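Local coordinates for chitinase (Paenibacillus sp. FPU-7, PDB 5GZT), which probably hydrolyses internal beta-1,4 linkages between N-acetylglucosamine units of chitin and chitodextrins, as an endo-acting chitinase with two family 18 glycoside hydrolase domains, at residues G309-G314 / E386-S391; S391-M396 / D441-T446. All coordinates share one frame; numbering follows the deposited sequence.

Interaction 1: G309-G314 / E386-S391; sequences GRINNG and EVFANS
Gly314, in the turn where strand 303-312 folds back toward strand 315-318, brings its CA to 5.8 Å from Phe388 CA of helix 382-398, the closest pair of CA atoms across the two segments. Asn313 and Gly314 both have positive phi, close to a type I' beta-turn, and this turns the Gly314 carbonyl toward the helix. Gly314 O sits 3.5 Å from Phe388 CA as a CA-H...O contact, bent to 123° at the hydrogen, and lies at the edge of the Phe388 ring, near its plane. Val387 adds a looser touch with CG1, 4.0 Å from the same oxygen.

The apolar half of the contact is one corner of that ring. Phe388 holds CG anti to its backbone N (chi1 -175°), sending the ring out from the helix to meet Ile311 on the strand. Ile311 CD1 approaches Phe388 CE1 obliquely at 3.4 Å, while Ile311 CG1 comes in at the ring edge, in plane, 3.6 Å from the same CE1. The two side chains thus cross nearly at right angles rather than stacking.

One turn along the helix, Asn390 ND2 donates to Glu386 OE2 at 2.7 Å, arriving from above the carboxylate plane. Lys439 makes a salt bridge to that same oxygen, so the carboxylate is tied to helix 425-447. Phe388 also packs on Val316 of strand 315-318, Ala378 of helix 375-378 and Leu432 of helix 425-447; Ile311 rests on Phe375, and the Val316 amide is hydrogen-bonded to Ser391 OG, fixing the hairpin's return strand to helix 382-398.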
ATOM      1  N   GLY B 309     -12.634  -9.708   8.188  1.00 31.87           N
ATOM      2  CA  GLY B 309     -13.412 -10.911   8.241  1.00 30.44           C
ATOM      3  C   GLY B 309     -13.083 -11.717   9.446  1.00 29.74           C
ATOM      4  O   GLY B 309     -11.989 -11.654   9.968  1.00 29.92           O
ATOM      5  N   ARG B 310     -14.051 -12.524   9.893  1.00 36.29           N
ATOM      6  CA  ARG B 310     -13.910 -13.303  11.098  1.00 33.28           C
ATOM      7  C   ARG B 310     -14.199 -14.798  10.897  1.00 36.97           C
ATOM      8  O   ARG B 310     -14.709 -15.253   9.855  1.00 33.15           O
ATOM      9  CB  ARG B 310     -14.771 -12.691  12.193  1.00 36.70           C
ATOM     10  CG  ARG B 310     -14.269 -11.336  12.723  1.00 35.12           C
ATOM     11  CD  ARG B 310     -12.938 -11.531  13.418  1.00 38.13           C
ATOM     12  NE  ARG B 310     -12.115 -10.358  13.657  1.00 39.18           N
ATOM     13  CZ  ARG B 310     -12.156  -9.603  14.756  1.00 40.42           C
ATOM     14  NH1 ARG B 310     -13.020  -9.836  15.717  1.00 35.58           N
ATOM     15  NH2 ARG B 310     -11.293  -8.612  14.897  1.00 42.06           N
ATOM     16  N   ILE B 311     -13.861 -15.558  11.915  1.00 35.52           N
ATOM     17  CA  ILE B 311     -14.127 -16.973  11.858  1.00 38.70           C
ATOM     18  C   ILE B 311     -15.248 -17.404  12.806  1.00 40.26           C
ATOM     19  O   ILE B 311     -15.111 -17.297  14.026  1.00 37.56           O
ATOM     20  CB  ILE B 311     -12.866 -17.747  12.170  1.00 37.75           C
ATOM     21  CG1 ILE B 311     -11.764 -17.292  11.190  1.00 36.00           C
ATOM     22  CG2 ILE B 311     -13.132 -19.257  12.068  1.00 43.90           C
ATOM     23  CD1 ILE B 311     -10.413 -17.849  11.518  1.00 33.35           C
ATOM     24  N   ASN B 312     -16.331 -17.927  12.224  1.00 43.74           N
ATOM     25  CA  ASN B 312     -17.400 -18.587  13.004  1.00 41.93           C
ATOM     26  C   ASN B 312     -17.741 -20.009  12.473  1.00 42.41           C
ATOM     27  O   ASN B 312     -18.003 -20.163  11.277  1.00 37.90           O
ATOM     28  CB  ASN B 312     -18.671 -17.764  12.953  1.00 38.40           C
ATOM     29  CG  ASN B 312     -19.619 -18.126  14.072  1.00 40.84           C
ATOM     30  OD1 ASN B 312     -19.195 -18.566  15.147  1.00 41.18           O
ATOM     31  ND2 ASN B 312     -20.899 -17.900  13.843  1.00 41.05           N
ATOM     32  N   ASN B 313     -17.750 -21.011  13.366  1.00 45.35           N
ATOM     33  CA  ASN B 313     -17.963 -22.421  12.960  1.00 51.52           C
ATOM     34  C   ASN B 313     -17.027 -22.730  11.805  1.00 47.58           C
ATOM     35  O   ASN B 313     -17.481 -23.174  10.750  1.00 46.87           O
ATOM     36  CB  ASN B 313     -19.416 -22.731  12.514  1.00 56.07           C
ATOM     37  CG  ASN B 313     -20.470 -22.426  13.579  1.00 58.61           C
ATOM     38  OD1 ASN B 313     -21.567 -21.972  13.245  1.00 66.71           O
ATOM     39  ND2 ASN B 313     -20.159 -22.683  14.845  1.00 60.10           N
ATOM     40  N   GLY B 314     -15.754 -22.366  11.984  1.00 44.27           N
ATOM     41  CA  GLY B 314     -14.662 -22.720  11.086  1.00 40.12           C
ATOM     42  C   GLY B 314     -14.754 -22.179   9.707  1.00 38.66           C
ATOM     43  O   GLY B 314     -14.005 -22.618   8.833  1.00 44.68           O
ATOM     44  N   GLU B 386      -9.851 -27.420   5.000  1.00 45.34           N
ATOM     45  CA  GLU B 386     -10.626 -27.419   3.753  1.00 42.04           C
ATOM     46  C   GLU B 386     -11.896 -26.561   3.874  1.00 38.50           C
ATOM     47  O   GLU B 386     -12.257 -25.848   2.980  1.00 36.81           O
ATOM     48  CB  GLU B 386     -10.975 -28.872   3.317  1.00 52.34           C
ATOM     49  CG  GLU B 386     -11.826 -29.018   2.053  1.00 45.56           C
ATOM     50  CD  GLU B 386     -11.081 -28.754   0.754  1.00 50.99           C
ATOM     51  OE1 GLU B 386      -9.829 -28.814   0.729  1.00 55.26           O
ATOM     52  OE2 GLU B 386     -11.749 -28.530  -0.284  1.00 48.90           O
ATOM     53  N   VAL B 387     -12.607 -26.647   4.973  1.00 42.05           N
ATOM     54  CA  VAL B 387     -13.824 -25.832   5.096  1.00 45.31           C
ATOM     55  C   VAL B 387     -13.413 -24.312   5.068  1.00 42.98           C
ATOM     56  O   VAL B 387     -13.937 -23.475   4.269  1.00 45.27           O
ATOM     57  CB  VAL B 387     -14.583 -26.160   6.422  1.00 45.31           C
ATOM     58  CG1 VAL B 387     -15.866 -25.346   6.511  1.00 42.94           C
ATOM     59  CG2 VAL B 387     -14.853 -27.674   6.579  1.00 47.05           C
ATOM     60  N   PHE B 388     -12.446 -23.996   5.918  1.00 45.44           N
ATOM     61  CA  PHE B 388     -11.925 -22.645   6.028  1.00 41.76           C
ATOM     62  C   PHE B 388     -11.553 -22.049   4.689  1.00 37.17           C
ATOM     63  O   PHE B 388     -12.173 -21.033   4.223  1.00 38.83           O
ATOM     64  CB  PHE B 388     -10.735 -22.585   6.996  1.00 44.67           C
ATOM     65  CG  PHE B 388     -10.251 -21.171   7.213  1.00 50.34           C
ATOM     66  CD1 PHE B 388     -10.816 -20.371   8.204  1.00 49.17           C
ATOM     67  CD2 PHE B 388      -9.302 -20.604   6.352  1.00 53.41           C
ATOM     68  CE1 PHE B 388     -10.400 -19.049   8.361  1.00 47.89           C
ATOM     69  CE2 PHE B 388      -8.890 -19.276   6.519  1.00 52.10           C
ATOM     70  CZ  PHE B 388      -9.449 -18.505   7.525  1.00 44.37           C
ATOM     71  N   ALA B 389     -10.601 -22.709   4.019  1.00 40.12           N
ATOM     72  CA  ALA B 389     -10.111 -22.224   2.711  1.00 35.28           C
ATOM     73  C   ALA B 389     -11.178 -22.005   1.694  1.00 38.45           C
ATOM     74  O   ALA B 389     -11.177 -20.994   0.943  1.00 35.73           O
ATOM     75  CB  ALA B 389      -9.058 -23.150   2.173  1.00 43.41           C
ATOM     76  N   ASN B 390     -12.127 -22.945   1.657  1.00 47.56           N
ATOM     77  CA  ASN B 390     -13.259 -22.829   0.723  1.00 44.63           C
ATOM     78  C   ASN B 390     -14.108 -21.634   1.114  1.00 36.70           C
ATOM     79  O   ASN B 390     -14.460 -20.787   0.270  1.00 38.13           O
ATOM     80  CB  ASN B 390     -14.084 -24.149   0.688  1.00 52.58           C
ATOM     81  CG  ASN B 390     -13.387 -25.264  -0.102  1.00 52.83           C
ATOM     82  OD1 ASN B 390     -12.834 -25.035  -1.178  1.00 46.36           O
ATOM     83  ND2 ASN B 390     -13.428 -26.483   0.433  1.00 57.39           N
ATOM     84  N   SER B 391     -14.398 -21.532   2.405  1.00 38.85           N
ATOM     85  CA  SER B 391     -15.078 -20.331   2.947  1.00 45.48           C
ATOM     86  C   SER B 391     -14.396 -18.987   2.596  1.00 41.80           C
ATOM     87  O   SER B 391     -15.053 -17.981   2.146  1.00 40.11           O
ATOM     88  CB  SER B 391     -15.226 -20.437   4.456  1.00 48.83           C
ATOM     89  OG  SER B 391     -16.222 -19.501   4.801  1.00 59.08           O
TER

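Interaction 2: S391-M396 / D441-T446; sequences SALDFM and DAQSTT
Leu393 and Met396, one turn apart on helix 382-398, reach toward the long side chain of Gln443 on helix 425-447. The backbones stay well separated here, with Leu393 CA 9.2 Å from Gln443 CA, so the contact is made by side-chain ends.

Ser391 begins the run; its O accepts from Phe395 N at 2.9 Å in regular helical fashion. Ala392 O accepts from Met396 N at 3.0 Å, and the Ala392 methyl packs inward on Val316, Leu436 and Ile404. Leu393 comes next and does most of the touching: its CD2 methyl is 4.3 Å from Gln443 CD and meets the end of the amide. Gln443 is stretched out, with CG anti to the backbone N (chi1 177°) and the chain extended beyond it; it runs out toward helix 382-398, and the two side chains slide past each other in opposite directions.

Both helices belong to the TIM barrel of the family 18 domain. Strand 403-407, part of the family's DxxDxDxE signature, runs between them in the chain, and its Ile404 is touched by Ala392, Leu393 and Met396 alike.

Phe395 turns to another side of its helix, packing on Val316 and Thr318 and meeting the Tyr399 ring. Met396 then closes the run: it is extended to SD, and CE turns off to flank the Gln443 amide, with Met396 CE 4.8 Å from Gln443 CD; Leu440, Leu401 and Tyr451 also touch this methionine side chain.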
ATOM      1  N   SER B 391     -14.398 -21.532   2.405  1.00 38.85           N
ATOM      2  CA  SER B 391     -15.078 -20.331   2.947  1.00 45.48           C
ATOM      3  C   SER B 391     -14.396 -18.987   2.596  1.00 41.80           C
ATOM      4  O   SER B 391     -15.053 -17.981   2.146  1.00 40.11           O
ATOM      5  CB  SER B 391     -15.226 -20.437   4.456  1.00 48.83           C
ATOM      6  OG  SER B 391     -16.222 -19.501   4.801  1.00 59.08           O
ATOM      7  N   ALA B 392     -13.074 -18.982   2.732  1.00 46.88           N
ATOM      8  CA  ALA B 392     -12.299 -17.749   2.416  1.00 39.33           C
ATOM      9  C   ALA B 392     -12.445 -17.368   1.012  1.00 40.26           C
ATOM     10  O   ALA B 392     -12.708 -16.177   0.690  1.00 42.70           O
ATOM     11  CB  ALA B 392     -10.860 -17.920   2.760  1.00 39.82           C
ATOM     12  N   LEU B 393     -12.351 -18.376   0.124  1.00 42.10           N
ATOM     13  CA  LEU B 393     -12.555 -18.091  -1.294  1.00 38.98           C
ATOM     14  C   LEU B 393     -13.966 -17.602  -1.596  1.00 37.47           C
ATOM     15  O   LEU B 393     -14.188 -16.669  -2.408  1.00 35.68           O
ATOM     16  CB  LEU B 393     -12.100 -19.265  -2.211  1.00 47.83           C
ATOM     17  CG  LEU B 393     -10.608 -19.188  -2.637  1.00 44.66           C
ATOM     18  CD1 LEU B 393      -9.665 -19.659  -1.516  1.00 44.81           C
ATOM     19  CD2 LEU B 393     -10.345 -19.944  -3.939  1.00 48.66           C
ATOM     20  N   ASP B 394     -14.955 -18.172  -0.924  1.00 43.02           N
ATOM     21  CA  ASP B 394     -16.355 -17.664  -1.080  1.00 43.22           C
ATOM     22  C   ASP B 394     -16.494 -16.175  -0.758  1.00 41.15           C
ATOM     23  O   ASP B 394     -17.170 -15.401  -1.526  1.00 39.13           O
ATOM     24  CB  ASP B 394     -17.334 -18.465  -0.194  1.00 46.71           C
ATOM     25  CG  ASP B 394     -17.540 -19.917  -0.699  1.00 51.11           C
ATOM     26  OD1 ASP B 394     -17.465 -20.108  -1.930  1.00 43.84           O
ATOM     27  OD2 ASP B 394     -17.695 -20.849   0.128  1.00 55.17           O
ATOM     28  N   PHE B 395     -15.871 -15.797   0.379  1.00 39.37           N
ATOM     29  CA  PHE B 395     -15.890 -14.383   0.814  1.00 34.30           C
ATOM     30  C   PHE B 395     -15.305 -13.512  -0.255  1.00 31.03           C
ATOM     31  O   PHE B 395     -15.997 -12.541  -0.748  1.00 36.16           O
ATOM     32  CB  PHE B 395     -15.148 -14.221   2.129  1.00 41.70           C
ATOM     33  CG  PHE B 395     -15.490 -12.946   2.852  1.00 41.12           C
ATOM     34  CD1 PHE B 395     -14.990 -11.719   2.401  1.00 39.00           C
ATOM     35  CD2 PHE B 395     -16.324 -12.968   3.966  1.00 39.21           C
ATOM     36  CE1 PHE B 395     -15.323 -10.537   3.058  1.00 36.64           C
ATOM     37  CE2 PHE B 395     -16.610 -11.793   4.639  1.00 37.03           C
ATOM     38  CZ  PHE B 395     -16.143 -10.582   4.158  1.00 35.09           C
ATOM     39  N   MET B 396     -14.082 -13.904  -0.686  1.00 34.35           N
ATOM     40  CA  MET B 396     -13.328 -13.179  -1.718  1.00 34.75           C
ATOM     41  C   MET B 396     -14.155 -12.987  -2.966  1.00 38.12           C
ATOM     42  O   MET B 396     -14.293 -11.852  -3.508  1.00 39.13           O
ATOM     43  CB  MET B 396     -12.005 -13.899  -2.033  1.00 34.34           C
ATOM     44  CG  MET B 396     -11.037 -13.124  -2.919  1.00 37.04           C
ATOM     45  SD  MET B 396      -9.620 -14.068  -3.523  1.00 44.08           S
ATOM     46  CE  MET B 396     -10.408 -14.642  -5.024  1.00 47.59           C
ATOM     47  N   ASP B 441      -4.787 -20.530  -6.981  1.00 40.89           N
ATOM     48  CA  ASP B 441      -4.214 -20.894  -8.307  1.00 48.61           C
ATOM     49  C   ASP B 441      -5.199 -21.685  -9.173  1.00 50.21           C
ATOM     50  O   ASP B 441      -5.376 -21.364 -10.366  1.00 55.25           O
ATOM     51  CB  ASP B 441      -2.916 -21.692  -8.126  1.00 48.64           C
ATOM     52  CG  ASP B 441      -1.771 -20.829  -7.610  1.00 52.88           C
ATOM     53  OD1 ASP B 441      -1.801 -19.581  -7.814  1.00 55.51           O
ATOM     54  OD2 ASP B 441      -0.834 -21.393  -7.021  1.00 48.71           O
ATOM     55  N   ALA B 442      -5.862 -22.664  -8.544  1.00 50.01           N
ATOM     56  CA  ALA B 442      -6.872 -23.502  -9.213  1.00 51.11           C
ATOM     57  C   ALA B 442      -7.875 -22.576  -9.842  1.00 56.94           C
ATOM     58  O   ALA B 442      -8.082 -22.584 -11.056  1.00 57.84           O
ATOM     59  CB  ALA B 442      -7.550 -24.422  -8.204  1.00 48.20           C
ATOM     60  N   GLN B 443      -8.421 -21.680  -9.035  1.00 51.04           N
ATOM     61  CA  GLN B 443      -9.455 -20.810  -9.533  1.00 45.09           C
ATOM     62  C   GLN B 443      -9.025 -19.885 -10.672  1.00 46.69           C
ATOM     63  O   GLN B 443      -9.827 -19.487 -11.530  1.00 50.15           O
ATOM     64  CB  GLN B 443     -10.014 -20.000  -8.362  1.00 46.50           C
ATOM     65  CG  GLN B 443     -11.075 -18.999  -8.787  1.00 48.06           C
ATOM     66  CD  GLN B 443     -11.818 -18.398  -7.627  1.00 44.42           C
ATOM     67  OE1 GLN B 443     -11.928 -18.978  -6.561  1.00 44.40           O
ATOM     68  NE2 GLN B 443     -12.289 -17.200  -7.835  1.00 46.48           N
ATOM     69  N   SER B 444      -7.760 -19.518 -10.658  1.00 52.15           N
ATOM     70  CA  SER B 444      -7.209 -18.589 -11.637  1.00 51.93           C
ATOM     71  C   SER B 444      -7.033 -19.279 -12.990  1.00 53.23           C
ATOM     72  O   SER B 444      -6.984 -18.621 -14.049  1.00 49.73           O
ATOM     73  CB  SER B 444      -5.865 -17.998 -11.109  1.00 53.85           C
ATOM     74  OG  SER B 444      -6.067 -16.874 -10.207  1.00 47.98           O
ATOM     75  N   THR B 445      -6.940 -20.601 -12.967  1.00 49.49           N
ATOM     76  CA  THR B 445      -6.872 -21.351 -14.232  1.00 56.27           C
ATOM     77  C   THR B 445      -8.197 -21.178 -14.997  1.00 57.42           C
ATOM     78  O   THR B 445      -8.204 -21.075 -16.222  1.00 60.44           O
ATOM     79  CB  THR B 445      -6.591 -22.829 -14.008  1.00 50.45           C
ATOM     80  OG1 THR B 445      -7.742 -23.415 -13.431  1.00 54.09           O
ATOM     81  CG2 THR B 445      -5.408 -23.033 -13.059  1.00 47.77           C
ATOM     82  N   THR B 446      -9.302 -21.091 -14.259  1.00 55.74           N
ATOM     83  CA  THR B 446     -10.579 -20.711 -14.841  1.00 52.86           C
ATOM     84  C   THR B 446     -10.703 -19.231 -15.154  1.00 57.93           C
ATOM     85  O   THR B 446     -11.126 -18.903 -16.270  1.00 51.81           O
ATOM     86  CB  THR B 446     -11.727 -21.047 -13.913  1.00 52.48           C
ATOM     87  OG1 THR B 446     -11.644 -22.433 -13.574  1.00 59.25           O
ATOM     88  CG2 THR B 446     -13.085 -20.699 -14.566  1.00 55.52           C
TER

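Following the chain from the N terminus, the first segment met is the end of strand 303-312, in the first family 18 barrel, with its turn at 313-314. Interaction 1 closes a loop of 71 intervening residues when helix 382-398 comes back against that turn. Interaction 2 then opens from the next part of the same helix and closes 44 residues later, once strand 403-407 and most of helix 425-447 have been laid down. The two loops neither nest nor cross; they follow in series, sharing Ser391, with centres about 13 Å apart. Helix 382-398 therefore joins a beta-hairpin turn near one end to the neighbouring barrel helix farther along.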